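Glycinin A3B4 subunit (Glycine max, PDB 2D5F) serves as an 11S seed storage globulin of the cupin family, assembling into hexamers as a store of protein in the soybean seed. Local coordinates at the interface of chains A and B and the interface of chains A and C. Sequence-based numbering; all coordinates share one arbitrary frame. Chains: chain A/B/C, glycinin A3B4 subunit.

Contact 1: the interface of chains A and B. Residues chain A 321-323; chain B 83-85, 326-327.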
# COMPACT_ATOMS: atom_id res chain seq x y z
N GLY A 321 1.35 5.67 22.49
CA GLY A 321 0.17 6.09 21.74
C GLY A 321 0.55 6.87 20.49
O GLY A 321 1.66 6.71 19.98
N VAL A 322 -0.36 7.71 20.00
CA VAL A 322 -0.08 8.51 18.81
C VAL A 322 1.23 9.27 18.97
O VAL A 322 1.86 9.65 17.97
CB VAL A 322 -1.22 9.53 18.51
CG1 VAL A 322 -2.50 8.78 18.15
CG2 VAL A 322 -1.46 10.44 19.71
N GLU A 323 1.65 9.49 20.21
CA GLU A 323 2.90 10.19 20.48
C GLU A 323 4.03 9.45 19.78
O GLU A 323 4.54 9.89 18.75
CB GLU A 323 3.23 10.21 21.98
CG GLU A 323 2.14 10.68 22.93
CD GLU A 323 1.39 9.52 23.58
OE1 GLU A 323 0.90 9.69 24.72
OE2 GLU A 323 1.29 8.45 22.95
N PRO B 83 -4.68 5.68 23.25
CA PRO B 83 -3.47 6.28 23.81
C PRO B 83 -2.98 7.57 23.17
O PRO B 83 -2.83 7.65 21.96
CB PRO B 83 -2.45 5.15 23.69
CG PRO B 83 -2.86 4.48 22.39
CD PRO B 83 -4.38 4.42 22.54
N GLY B 84 -2.75 8.58 24.00
CA GLY B 84 -2.25 9.85 23.52
C GLY B 84 -3.21 10.76 22.79
O GLY B 84 -2.84 11.86 22.40
N CYS B 85 -4.44 10.31 22.60
CA CYS B 85 -5.43 11.13 21.90
C CYS B 85 -6.07 12.19 22.79
O CYS B 85 -6.25 11.98 23.99
CB CYS B 85 -6.50 10.24 21.31
SG CYS B 85 -5.91 9.24 19.91
N ILE B 326 -7.44 9.16 12.97
CA ILE B 326 -7.03 8.05 13.84
C ILE B 326 -7.70 8.03 15.20
O ILE B 326 -8.30 7.02 15.59
CB ILE B 326 -5.50 8.06 14.04
CG1 ILE B 326 -5.11 7.06 15.14
CG2 ILE B 326 -5.02 9.45 14.39
CD1 ILE B 326 -5.47 5.62 14.82
N CYS B 327 -7.60 9.13 15.93
CA CYS B 327 -8.19 9.21 17.25
C CYS B 327 -9.71 9.05 17.26
O CYS B 327 -10.34 8.99 18.32
CB CYS B 327 -7.75 10.52 17.91
SG CYS B 327 -5.98 10.57 18.38

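Contact 2: the interface of chains A and C. Residues chain A 7, 10, 407; chain C 159, 176-177.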
# COMPACT_ATOMS: atom_id res chain seq x y z
N ASN A 7 4.89 24.98 -22.20
CA ASN A 7 6.28 24.87 -22.72
C ASN A 7 7.25 25.55 -21.76
O ASN A 7 8.29 26.07 -22.17
CB ASN A 7 6.38 25.52 -24.10
CG ASN A 7 5.40 24.93 -25.09
OD1 ASN A 7 5.28 25.40 -26.23
ND2 ASN A 7 4.69 23.88 -24.68
N GLN A 10 10.71 24.28 -22.16
CA GLN A 10 11.32 24.32 -23.48
C GLN A 10 12.30 25.49 -23.40
O GLN A 10 12.10 26.52 -24.04
CB GLN A 10 10.25 24.57 -24.54
CG GLN A 10 10.66 24.18 -25.95
CD GLN A 10 9.48 23.72 -26.78
OE1 GLN A 10 8.51 24.45 -26.97
NE2 GLN A 10 9.55 22.48 -27.28
N GLN A 407 18.30 18.12 -27.77
CA GLN A 407 18.79 18.48 -29.10
C GLN A 407 20.32 18.39 -29.13
O GLN A 407 20.95 18.66 -30.15
CB GLN A 407 18.35 19.89 -29.48
CG GLN A 407 16.86 20.02 -29.74
CD GLN A 407 16.46 21.42 -30.16
OE1 GLN A 407 16.97 21.96 -31.14
NE2 GLN A 407 15.53 22.02 -29.41
N ASN C 159 5.21 18.60 -24.04
CA ASN C 159 5.85 18.37 -25.34
C ASN C 159 6.56 17.02 -25.41
O ASN C 159 7.23 16.61 -24.46
CB ASN C 159 6.88 19.45 -25.65
CG ASN C 159 6.26 20.81 -25.90
OD1 ASN C 159 5.94 21.55 -24.97
ND2 ASN C 159 6.08 21.14 -27.18
N THR C 176 6.81 20.82 -31.95
CA THR C 176 7.23 21.34 -30.65
C THR C 176 8.20 22.52 -30.75
O THR C 176 8.19 23.41 -29.90
CB THR C 176 7.90 20.24 -29.79
OG1 THR C 176 9.09 19.78 -30.44
CG2 THR C 176 6.94 19.08 -29.59
N MET C 177 9.03 22.52 -31.79
CA MET C 177 10.00 23.60 -31.98
C MET C 177 9.32 24.96 -32.04
O MET C 177 9.86 25.96 -31.56
CB MET C 177 10.80 23.36 -33.27
CG MET C 177 11.62 22.08 -33.28
SD MET C 177 12.77 21.93 -31.89
CE MET C 177 12.44 20.25 -31.34

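Contact 1: the interface of chains A and B
A:Val322 sets one branch of its side chain against the disulfide of chain B, where B:Cys85 SG and B:Cys327 SG are joined at 2.0 Å. The methyl CG1 spans the sulfur pair, lying 3.9 Å from B:Cys85 SG and equally near B:Cys327 SG. A chi1 of -66° turns CG1 away from its own carbonyl carbon and toward the sulfurs, while CG2 packs against the B:Gly84 peptide of the loop, 3.3 Å from B:Gly84 O. The side chain of B:Ile326 borders the same apolar spot more distantly. Beside it, the ring of B:Pro83 packs through CB and CG against the backbone of A:Gly321, with CB 3.4 Å from A:Gly321 CA. A backbone hydrogen bond then ties the strip together: A:Val322 N donates to B:Pro83 O at 3.1 Å, fairly straight at 161° on the hydrogen, although the donor stands above the carbonyl plane. At the rim, A:Glu323 bends at chi2 (99°) and folds its carboxylate back toward the start of its own segment. There OE2 accepts from A:Gly321 N at 2.8 Å, nearly along the C-O axis, while OE1 rests near B:Gly84 CA. Without the carboxylate, as with an alanine here, A:Gly321 N would probably lose this acceptor and B:Gly84 its cover, and the first modelled residues of the segment would be less firmly held. A:Gly321 follows the Asn-Gly bond at which 11S proglobulins are cut on maturation. In this precursor the patch thus holds the segment just after the processing point, the future start of the basic chain, against a neighbouring subunit, beside the intrasubunit disulfide that will join acidic and basic chains.

Contact 2: the interface of chains A and C
Two asparagines come close across the interface, where the carbonyl oxygen C:Asn159 OD1 stands over the face of the A:Asn7 amide, 2.7 Å from ND2. The N-H bonds lie in the amide plane and point past the oxygen, so the pair is a close polar contact without hydrogen-bond geometry. The side chains cross at about a right angle, their amide planes 66° apart. Next to them, A:Gln10 reaches over with CG anti to its backbone N (chi1 -160°) and a bend at chi2 that brings the amide to C:Thr176. The backbone carbonyl oxygen C:Thr176 O lies off the outer edge of this amide, 3.1 Å from A:Gln10 NE2 and equally near A:Gln10 OE1. Placed between the two and roughly 35° out of the amide plane, it is missed by the N-H, which points away, and in the amide as modelled its approach to OE1 sets two acceptors together. Exchanging OE1 and NE2 would scarcely change these distances. The A:Gln10 amide lies between C:Asn159 and C:Thr176, touching both by packing. The other end of the patch is looser. Here A:Gln407, extended beyond CG, and C:Met177, bent at chi2 and chi3, come from opposite directions, and A:Gln407 NE2 stops 3.7 Å from the thioether sulfur C:Met177 SD. The methyl C:Met177 CE is farther from this nitrogen, at 4.0 Å. Chain A supplies its first ordered residues and, through A:Gln407, the loop after strand 398-404 of the C-terminal cupin region. Chain C supplies the loop residue C:Asn159, the end of the 3-10 helix 174-176 and the residue just beyond it.

About 51 Å separates the C-alpha centres of contact 1 and contact 2, and they have no residue in common. Chain A takes part in both, meeting chain B through the segment leading into helix 323-327 and chain C through its N-terminal stretch and a loop of the C-terminal cupin region. Since the chains are copies of one protein, each subunit can offer either set of surfaces, and a subunit is held by neighbours on two sides of the ring. Contact 1, just after the expected processing point, draws on the same stretch from both chains (A:Val322 and A:Glu323; B:Ile326 and B:Cys327), whereas contact 2 pairs different parts of the chain.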